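Local coordinates for protein GTP cyclohydrolase 1 type 2 homolog (Thermus thermophilus, PDB 2YYB) that is of unknown function but belongs to the GTP cyclohydrolase I type 2/NIF3 family and probably binds divalent metal ions, at residues A[36-42]-A[231-236]. Residues are numbered along the deposited sequence; the frame is centred on the assembly and turned at random.
Sequences VRKVGAA and LPWVFL
Ala41 O takes the shortest hydrogen bond between 36-42 and 231-236, from Leu236 N at 2.8 Å and nearly straight (172°), while Phe235 CA directs a C-H toward the same oxygen. Ala41 N in turn donates to Val234 O, so Ala41 bridges two successive peptides of its parallel neighbour. Two residues earlier, Val39 repeats this pattern, its N bonded to Pro232 O at 2.9 Å and its O receiving Val234 N. Val39 CG2 runs at about a right angle to Leu231 and meets its CD1 at 3.7 Å, while Val39 CB packs on Trp233 CB. With chi1 67°, the indole swings from there away from 36-42, against Ala222 and Glu226 of helix 216-229; its CE3 still lies 4.3 Å from Ala41 CB. The Phe235 ring, with CG anti to the backbone N (175°), instead turns back, bringing CD1 obliquely to Ala41 O, and it also forms a cation-pi contact with Lys219. An alanine in place of Phe235 would probably bare the end of the strand pair beside Ala41 O and leave Lys219 without its aromatic partner. On the face of Val234, opposite Val39, Trp233 and Phe235, the extended Lys38 chain crosses Val234, CE lying 4.0 Å from CG1, before NZ bonds Glu56 O. There Leu236 packs on Ala42 CB and on helix 47-55. Strand 233-235 thus joins 39-42 as an outermost parallel strand of a five-stranded mixed sheet with helices on both faces, an alpha/beta layering that brings the chain's C-terminal strand beside its N-terminal part.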
ATOM      1  N   VAL A  36      20.123  25.127 -29.182  1.00 34.09           N
ATOM      2  CA  VAL A  36      18.763  25.597 -29.414  1.00 34.56           C
ATOM      3  C   VAL A  36      18.729  26.942 -30.111  1.00 34.96           C
ATOM      4  O   VAL A  36      19.418  27.867 -29.711  1.00 35.58           O
ATOM      5  CB  VAL A  36      17.979  25.685 -28.079  1.00 32.90           C
ATOM      6  CG1 VAL A  36      16.547  26.049 -28.339  1.00 33.21           C
ATOM      7  CG2 VAL A  36      18.042  24.355 -27.364  1.00 32.24           C
ATOM      8  N   ARG A  37      17.920  27.037 -31.156  1.00 36.29           N
ATOM      9  CA  ARG A  37      17.790  28.267 -31.922  1.00 38.97           C
ATOM     10  C   ARG A  37      16.330  28.712 -32.068  1.00 39.80           C
ATOM     11  O   ARG A  37      16.062  29.823 -32.540  1.00 43.40           O
ATOM     12  CB  ARG A  37      18.373  28.079 -33.324  1.00 39.72           C
ATOM     13  CG  ARG A  37      19.827  27.643 -33.370  1.00 44.23           C
ATOM     14  CD  ARG A  37      20.191  27.198 -34.796  1.00 47.48           C
ATOM     15  NE  ARG A  37      21.414  26.391 -34.857  1.00 50.30           N
ATOM     16  CZ  ARG A  37      22.635  26.894 -35.007  1.00 50.87           C
ATOM     17  NH1 ARG A  37      22.807  28.211 -35.114  1.00 51.92           N
ATOM     18  NH2 ARG A  37      23.684  26.081 -35.053  1.00 49.54           N
ATOM     19  N   LYS A  38      15.382  27.861 -31.689  1.00 37.28           N
ATOM     20  CA  LYS A  38      13.977  28.223 -31.837  1.00 35.19           C
ATOM     21  C   LYS A  38      13.068  27.371 -30.958  1.00 34.78           C
ATOM     22  O   LYS A  38      13.070  26.140 -31.044  1.00 35.56           O
ATOM     23  CB  LYS A  38      13.570  28.084 -33.296  1.00 34.03           C
ATOM     24  CG  LYS A  38      12.159  28.501 -33.593  1.00 33.70           C
ATOM     25  CD  LYS A  38      11.918  28.499 -35.072  1.00 33.17           C
ATOM     26  CE  LYS A  38      10.504  28.923 -35.365  1.00 36.05           C
ATOM     27  NZ  LYS A  38      10.196  28.859 -36.834  1.00 39.01           N
ATOM     28  N   VAL A  39      12.295  28.049 -30.118  1.00 32.81           N
ATOM     29  CA  VAL A  39      11.390  27.403 -29.180  1.00 30.96           C
ATOM     30  C   VAL A  39      10.000  27.178 -29.743  1.00 31.47           C
ATOM     31  O   VAL A  39       9.467  28.010 -30.476  1.00 31.92           O
ATOM     32  CB  VAL A  39      11.253  28.247 -27.880  1.00 30.56           C
ATOM     33  CG1 VAL A  39      10.106  27.702 -26.996  1.00 27.56           C
ATOM     34  CG2 VAL A  39      12.575  28.245 -27.130  1.00 25.12           C
ATOM     35  N   GLY A  40       9.431  26.030 -29.401  1.00 30.52           N
ATOM     36  CA  GLY A  40       8.082  25.708 -29.821  1.00 29.98           C
ATOM     37  C   GLY A  40       7.265  25.518 -28.547  1.00 29.83           C
ATOM     38  O   GLY A  40       7.774  24.993 -27.555  1.00 29.25           O
ATOM     39  N   ALA A  41       6.015  25.976 -28.560  1.00 29.80           N
ATOM     40  CA  ALA A  41       5.096  25.840 -27.423  1.00 30.92           C
ATOM     41  C   ALA A  41       3.782  25.207 -27.908  1.00 31.06           C
ATOM     42  O   ALA A  41       3.246  25.589 -28.953  1.00 30.69           O
ATOM     43  CB  ALA A  41       4.815  27.211 -26.788  1.00 31.59           C
ATOM     44  N   ALA A  42       3.286  24.233 -27.150  1.00 30.26           N
ATOM     45  CA  ALA A  42       2.045  23.524 -27.479  1.00 30.12           C
ATOM     46  C   ALA A  42       1.427  22.910 -26.213  1.00 30.17           C
ATOM     47  O   ALA A  42       2.122  22.630 -25.221  1.00 29.81           O
ATOM     48  CB  ALA A  42       2.314  22.415 -28.539  1.00 29.14           C
ATOM     49  N   LEU A 231      15.450  33.937 -27.484  1.00 42.32           N
ATOM     50  CA  LEU A 231      15.076  32.789 -28.316  1.00 40.55           C
ATOM     51  C   LEU A 231      13.728  33.097 -28.978  1.00 39.29           C
ATOM     52  O   LEU A 231      12.786  33.532 -28.331  1.00 38.14           O
ATOM     53  CB  LEU A 231      14.938  31.498 -27.480  1.00 38.23           C
ATOM     54  CG  LEU A 231      16.178  30.855 -26.836  1.00 39.78           C
ATOM     55  CD1 LEU A 231      15.751  29.737 -25.895  1.00 36.59           C
ATOM     56  CD2 LEU A 231      17.131  30.318 -27.913  1.00 36.80           C
ATOM     57  N   PRO A 232      13.647  32.938 -30.293  1.00 38.78           N
ATOM     58  CA  PRO A 232      12.368  33.205 -30.944  1.00 39.77           C
ATOM     59  C   PRO A 232      11.475  31.982 -30.689  1.00 41.35           C
ATOM     60  O   PRO A 232      11.978  30.892 -30.384  1.00 40.83           O
ATOM     61  CB  PRO A 232      12.755  33.335 -32.409  1.00 37.96           C
ATOM     62  CG  PRO A 232      13.939  32.407 -32.523  1.00 37.69           C
ATOM     63  CD  PRO A 232      14.716  32.744 -31.284  1.00 38.05           C
ATOM     64  N   TRP A 233      10.160  32.148 -30.795  1.00 42.12           N
ATOM     65  CA  TRP A 233       9.281  31.010 -30.576  1.00 42.34           C
ATOM     66  C   TRP A 233       8.041  31.048 -31.446  1.00 41.28           C
ATOM     67  O   TRP A 233       7.692  32.083 -32.002  1.00 41.85           O
ATOM     68  CB  TRP A 233       8.884  30.896 -29.096  1.00 43.36           C
ATOM     69  CG  TRP A 233       8.014  32.010 -28.575  1.00 45.81           C
ATOM     70  CD1 TRP A 233       8.420  33.254 -28.203  1.00 46.27           C
ATOM     71  CD2 TRP A 233       6.586  31.980 -28.386  1.00 45.73           C
ATOM     72  NE1 TRP A 233       7.340  34.004 -27.793  1.00 47.01           N
ATOM     73  CE2 TRP A 233       6.201  33.248 -27.899  1.00 45.84           C
ATOM     74  CE3 TRP A 233       5.597  31.005 -28.582  1.00 44.93           C
ATOM     75  CZ2 TRP A 233       4.866  33.574 -27.604  1.00 46.39           C
ATOM     76  CZ3 TRP A 233       4.259  31.329 -28.285  1.00 45.90           C
ATOM     77  CH2 TRP A 233       3.912  32.605 -27.802  1.00 45.17           C
ATOM     78  N   VAL A 234       7.399  29.895 -31.574  1.00 40.44           N
ATOM     79  CA  VAL A 234       6.181  29.761 -32.356  1.00 39.54           C
ATOM     80  C   VAL A 234       5.186  28.903 -31.571  1.00 39.03           C
ATOM     81  O   VAL A 234       5.587  28.026 -30.815  1.00 38.35           O
ATOM     82  CB  VAL A 234       6.470  29.088 -33.702  1.00 38.76           C
ATOM     83  CG1 VAL A 234       7.134  27.745 -33.478  1.00 39.46           C
ATOM     84  CG2 VAL A 234       5.184  28.912 -34.473  1.00 40.21           C
ATOM     85  N   PHE A 235       3.892  29.171 -31.725  1.00 39.07           N
ATOM     86  CA  PHE A 235       2.884  28.378 -31.031  1.00 38.22           C
ATOM     87  C   PHE A 235       2.321  27.359 -32.009  1.00 37.33           C
ATOM     88  O   PHE A 235       1.877  27.709 -33.100  1.00 35.39           O
ATOM     89  CB  PHE A 235       1.745  29.250 -30.489  1.00 36.32           C
ATOM     90  CG  PHE A 235       0.619  28.457 -29.855  1.00 35.76           C
ATOM     91  CD1 PHE A 235       0.801  27.798 -28.644  1.00 35.60           C
ATOM     92  CD2 PHE A 235      -0.624  28.361 -30.478  1.00 35.71           C
ATOM     93  CE1 PHE A 235      -0.244  27.057 -28.061  1.00 33.98           C
ATOM     94  CE2 PHE A 235      -1.671  27.621 -29.905  1.00 33.31           C
ATOM     95  CZ  PHE A 235      -1.481  26.972 -28.700  1.00 32.95           C
ATOM     96  N   LEU A 236       2.367  26.093 -31.602  1.00 37.68           N
ATOM     97  CA  LEU A 236       1.871  24.985 -32.410  1.00 38.77           C
ATOM     98  C   LEU A 236       0.460  24.681 -31.928  1.00 39.58           C
ATOM     99  O   LEU A 236       0.271  24.191 -30.821  1.00 40.48           O
ATOM    100  CB  LEU A 236       2.806  23.780 -32.253  1.00 36.35           C
ATOM    101  CG  LEU A 236       4.252  24.119 -32.645  1.00 35.35           C
ATOM    102  CD1 LEU A 236       5.134  22.931 -32.473  1.00 34.28           C
ATOM    103  CD2 LEU A 236       4.305  24.591 -34.081  1.00 33.77           C
TER